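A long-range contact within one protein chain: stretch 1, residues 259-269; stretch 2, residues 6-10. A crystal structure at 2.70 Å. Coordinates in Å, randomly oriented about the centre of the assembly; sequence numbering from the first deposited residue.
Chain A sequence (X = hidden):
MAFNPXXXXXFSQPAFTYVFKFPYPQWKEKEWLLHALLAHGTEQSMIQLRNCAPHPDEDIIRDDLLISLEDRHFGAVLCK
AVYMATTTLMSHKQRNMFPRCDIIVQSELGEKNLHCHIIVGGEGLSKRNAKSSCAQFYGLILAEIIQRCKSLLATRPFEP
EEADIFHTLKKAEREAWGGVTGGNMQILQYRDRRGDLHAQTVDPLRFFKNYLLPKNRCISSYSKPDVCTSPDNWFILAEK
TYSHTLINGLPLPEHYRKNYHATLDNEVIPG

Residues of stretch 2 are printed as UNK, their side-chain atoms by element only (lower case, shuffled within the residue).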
# COMPACT_ATOMS: atom_id res chain seq x y z
N ASN A 259 -18.76 3.84 4.03
CA ASN A 259 -19.83 2.88 4.26
C ASN A 259 -19.29 1.49 4.61
O ASN A 259 -19.82 0.81 5.50
CB ASN A 259 -20.79 2.81 3.08
CG ASN A 259 -21.97 1.91 3.35
OD1 ASN A 259 -22.38 1.11 2.50
ND2 ASN A 259 -22.52 2.01 4.56
N TYR A 260 -18.23 1.08 3.93
CA TYR A 260 -17.54 -0.18 4.22
C TYR A 260 -17.13 -0.23 5.69
O TYR A 260 -17.42 -1.20 6.39
CB TYR A 260 -16.31 -0.33 3.34
CG TYR A 260 -15.78 -1.73 3.21
CD1 TYR A 260 -14.95 -2.28 4.18
CD2 TYR A 260 -16.05 -2.48 2.07
CE1 TYR A 260 -14.43 -3.55 4.04
CE2 TYR A 260 -15.55 -3.74 1.92
CZ TYR A 260 -14.74 -4.29 2.91
OH TYR A 260 -14.24 -5.56 2.75
N HIS A 261 -16.49 0.85 6.16
CA HIS A 261 -16.14 0.99 7.57
C HIS A 261 -17.33 0.92 8.52
O HIS A 261 -17.27 0.27 9.58
CB HIS A 261 -15.42 2.30 7.78
CG HIS A 261 -15.11 2.59 9.21
ND1 HIS A 261 -15.98 3.27 10.04
CD2 HIS A 261 -14.03 2.30 9.97
CE1 HIS A 261 -15.45 3.39 11.24
NE2 HIS A 261 -14.26 2.80 11.22
N ALA A 262 -18.41 1.59 8.14
CA ALA A 262 -19.63 1.65 8.94
C ALA A 262 -20.22 0.25 9.11
O ALA A 262 -20.63 -0.13 10.20
CB ALA A 262 -20.65 2.57 8.28
N THR A 263 -20.27 -0.51 8.01
CA THR A 263 -20.77 -1.87 8.06
C THR A 263 -19.92 -2.74 9.00
O THR A 263 -20.46 -3.45 9.84
CB THR A 263 -20.81 -2.49 6.66
OG1 THR A 263 -21.69 -1.73 5.83
CG2 THR A 263 -21.29 -3.93 6.73
N LEU A 264 -18.59 -2.69 8.86
CA LEU A 264 -17.72 -3.40 9.80
C LEU A 264 -17.95 -2.97 11.25
O LEU A 264 -18.00 -3.80 12.15
CB LEU A 264 -16.24 -3.22 9.45
CG LEU A 264 -15.76 -3.92 8.19
CD1 LEU A 264 -14.26 -3.68 7.99
CD2 LEU A 264 -16.09 -5.40 8.24
N ASP A 265 -18.10 -1.67 11.46
CA ASP A 265 -18.19 -1.15 12.82
C ASP A 265 -19.54 -1.45 13.48
O ASP A 265 -19.62 -1.59 14.70
CB ASP A 265 -17.90 0.35 12.83
CG ASP A 265 -17.43 0.85 14.17
OD1 ASP A 265 -16.77 0.06 14.90
OD2 ASP A 265 -17.70 2.03 14.49
N ASN A 266 -20.58 -1.60 12.68
CA ASN A 266 -21.92 -1.82 13.22
C ASN A 266 -22.44 -3.27 13.24
O ASN A 266 -23.04 -3.68 14.22
CB ASN A 266 -22.94 -0.89 12.56
CG ASN A 266 -22.55 0.58 12.67
OD1 ASN A 266 -22.36 1.27 11.67
ND2 ASN A 266 -22.42 1.07 13.90
N GLU A 267 -22.20 -4.02 12.17
CA GLU A 267 -22.77 -5.36 12.02
C GLU A 267 -21.76 -6.46 12.24
O GLU A 267 -22.08 -7.51 12.79
CB GLU A 267 -23.32 -5.52 10.61
CG GLU A 267 -24.09 -4.31 10.15
CD GLU A 267 -24.66 -4.49 8.77
OE1 GLU A 267 -24.48 -5.60 8.20
OE2 GLU A 267 -25.27 -3.51 8.27
N VAL A 268 -20.55 -6.25 11.78
CA VAL A 268 -19.59 -7.34 11.75
C VAL A 268 -18.70 -7.42 12.99
O VAL A 268 -18.71 -8.41 13.70
CB VAL A 268 -18.72 -7.24 10.52
CG1 VAL A 268 -17.83 -8.49 10.43
CG2 VAL A 268 -19.61 -7.09 9.29
N ILE A 269 -17.93 -6.37 13.24
CA ILE A 269 -16.98 -6.37 14.34
C ILE A 269 -16.94 -5.06 15.10
O ILE A 269 -16.00 -4.28 14.97
CB ILE A 269 -15.56 -6.67 13.83
CG1 ILE A 269 -15.29 -5.90 12.54
CG2 ILE A 269 -15.38 -8.15 13.59
CD1 ILE A 269 -13.83 -5.55 12.33
N UNK A 6 -19.36 -6.02 -0.72
CA UNK A 6 -19.01 -7.31 -0.14
C UNK A 6 -18.02 -7.13 1.01
O UNK A 6 -16.80 -7.27 0.83
c UNK A 6 -18.33 -8.02 -1.32
c UNK A 6 -17.72 -6.87 -2.17
c UNK A 6 -18.32 -5.56 -1.66
N UNK A 7 -18.52 -6.80 2.19
CA UNK A 7 -17.66 -6.62 3.36
C UNK A 7 -16.95 -7.93 3.83
O UNK A 7 -17.58 -8.97 3.97
c UNK A 7 -18.49 -5.97 4.49
c UNK A 7 -18.29 -4.45 4.50
c UNK A 7 -18.23 -6.58 5.83
N UNK A 8 -15.65 -7.86 4.06
CA UNK A 8 -14.88 -9.03 4.51
C UNK A 8 -15.31 -9.41 5.93
O UNK A 8 -15.51 -8.53 6.77
c UNK A 8 -12.91 -7.59 5.35
c UNK A 8 -13.35 -8.77 4.45
c UNK A 8 -11.04 -9.87 4.68
c UNK A 8 -12.57 -10.03 4.83
N UNK A 9 -15.49 -10.70 6.18
CA UNK A 9 -16.07 -11.15 7.46
C UNK A 9 -15.18 -12.11 8.21
O UNK A 9 -15.44 -12.42 9.38
c UNK A 9 -17.44 -11.78 7.23
c UNK A 9 -19.81 -11.46 6.42
n UNK A 9 -21.44 -10.10 8.30
c UNK A 9 -18.52 -10.79 6.89
n UNK A 9 -22.37 -8.84 6.63
n UNK A 9 -20.79 -10.41 6.10
c UNK A 9 -21.53 -9.78 7.01
N UNK A 10 -14.11 -12.53 7.55
CA UNK A 10 -13.23 -13.54 8.11
C UNK A 10 -11.78 -13.34 7.67
O UNK A 10 -11.52 -12.94 6.53
c UNK A 10 -13.73 -14.91 7.69

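Position 6 carries three side-chain carbons, and the last of them closes back onto the backbone N to make a five-membered ring. Its CA-to-CB bond points away from the helix of stretch 1, and what comes near is backbone: its O lies 3.6 Å from Y260 OH. A ring that includes the backbone nitrogen is proline, P6. It is poorly ordered.

Position 7 has three carbons, one attached to CA and carrying the other two. One tip sits over the face of the Y260 ring; the other reaches L264 and V268. A side chain forked at its first carbon, with two one-carbon arms and no heteroatom, is valine, V7. Its CG2 stands 3.7 Å from the centroid of the Y260 ring, only 4° off the normal, a nearly ideal CH-pi placement, and also meets T263 CG2 at 3.8 Å. CG1 packs 3.4 Å from L264 CD2 and 3.8 Å from V268 CG2. Chi1, at 138°, lies between wells.

Position 8 has four carbons, forked at the first, with one arm two carbons long. The short arm approaches the hydroxyl of Y260, while the end of the long arm leads away from the helix. This is isoleucine, I8, with CG2 3.6 Å from Y260 OH. Its backbone matters as much: I8 N donates a hydrogen bond to Y260 OH (3.0 Å, 153°), and I8 O rests 3.5 Å from L264 CD2.

Position 9 shows three carbons, a nitrogen, then a carbon bearing two more nitrogens. This flat group reaches back to the last turn of the helix. A carbon bearing three nitrogens at the end of a three-carbon chain is a guanidinium, so the residue is arginine, R9. V268 CG2 lies over one face of the guanidinium, 3.7 Å from R9 NH1. E267 OE1 is near the guanidinium plane, 4.2 Å from R9 NH2: opposite charges close together, but beyond a salt bridge.

Position 10 has a single side-chain carbon, pointing away and touching nothing on stretch 1. It is alanine, A10.

The rule here is one small branched plug and one polar pin. Y260, T263, L264 and V268 present a strip along the helix, and V7 spreads its two methyls across it. The Y260 ring supplies a face for one methyl, and its hydroxyl accepts the amide of the next residue, fixing a segment that has no regular secondary structure. R9 extends the contact toward the helix end, with V268 CG2 over one face of its guanidinium and the opposite charge of E267 nearby, beyond a salt bridge.

Stretch 2 (6-10) PVIRA
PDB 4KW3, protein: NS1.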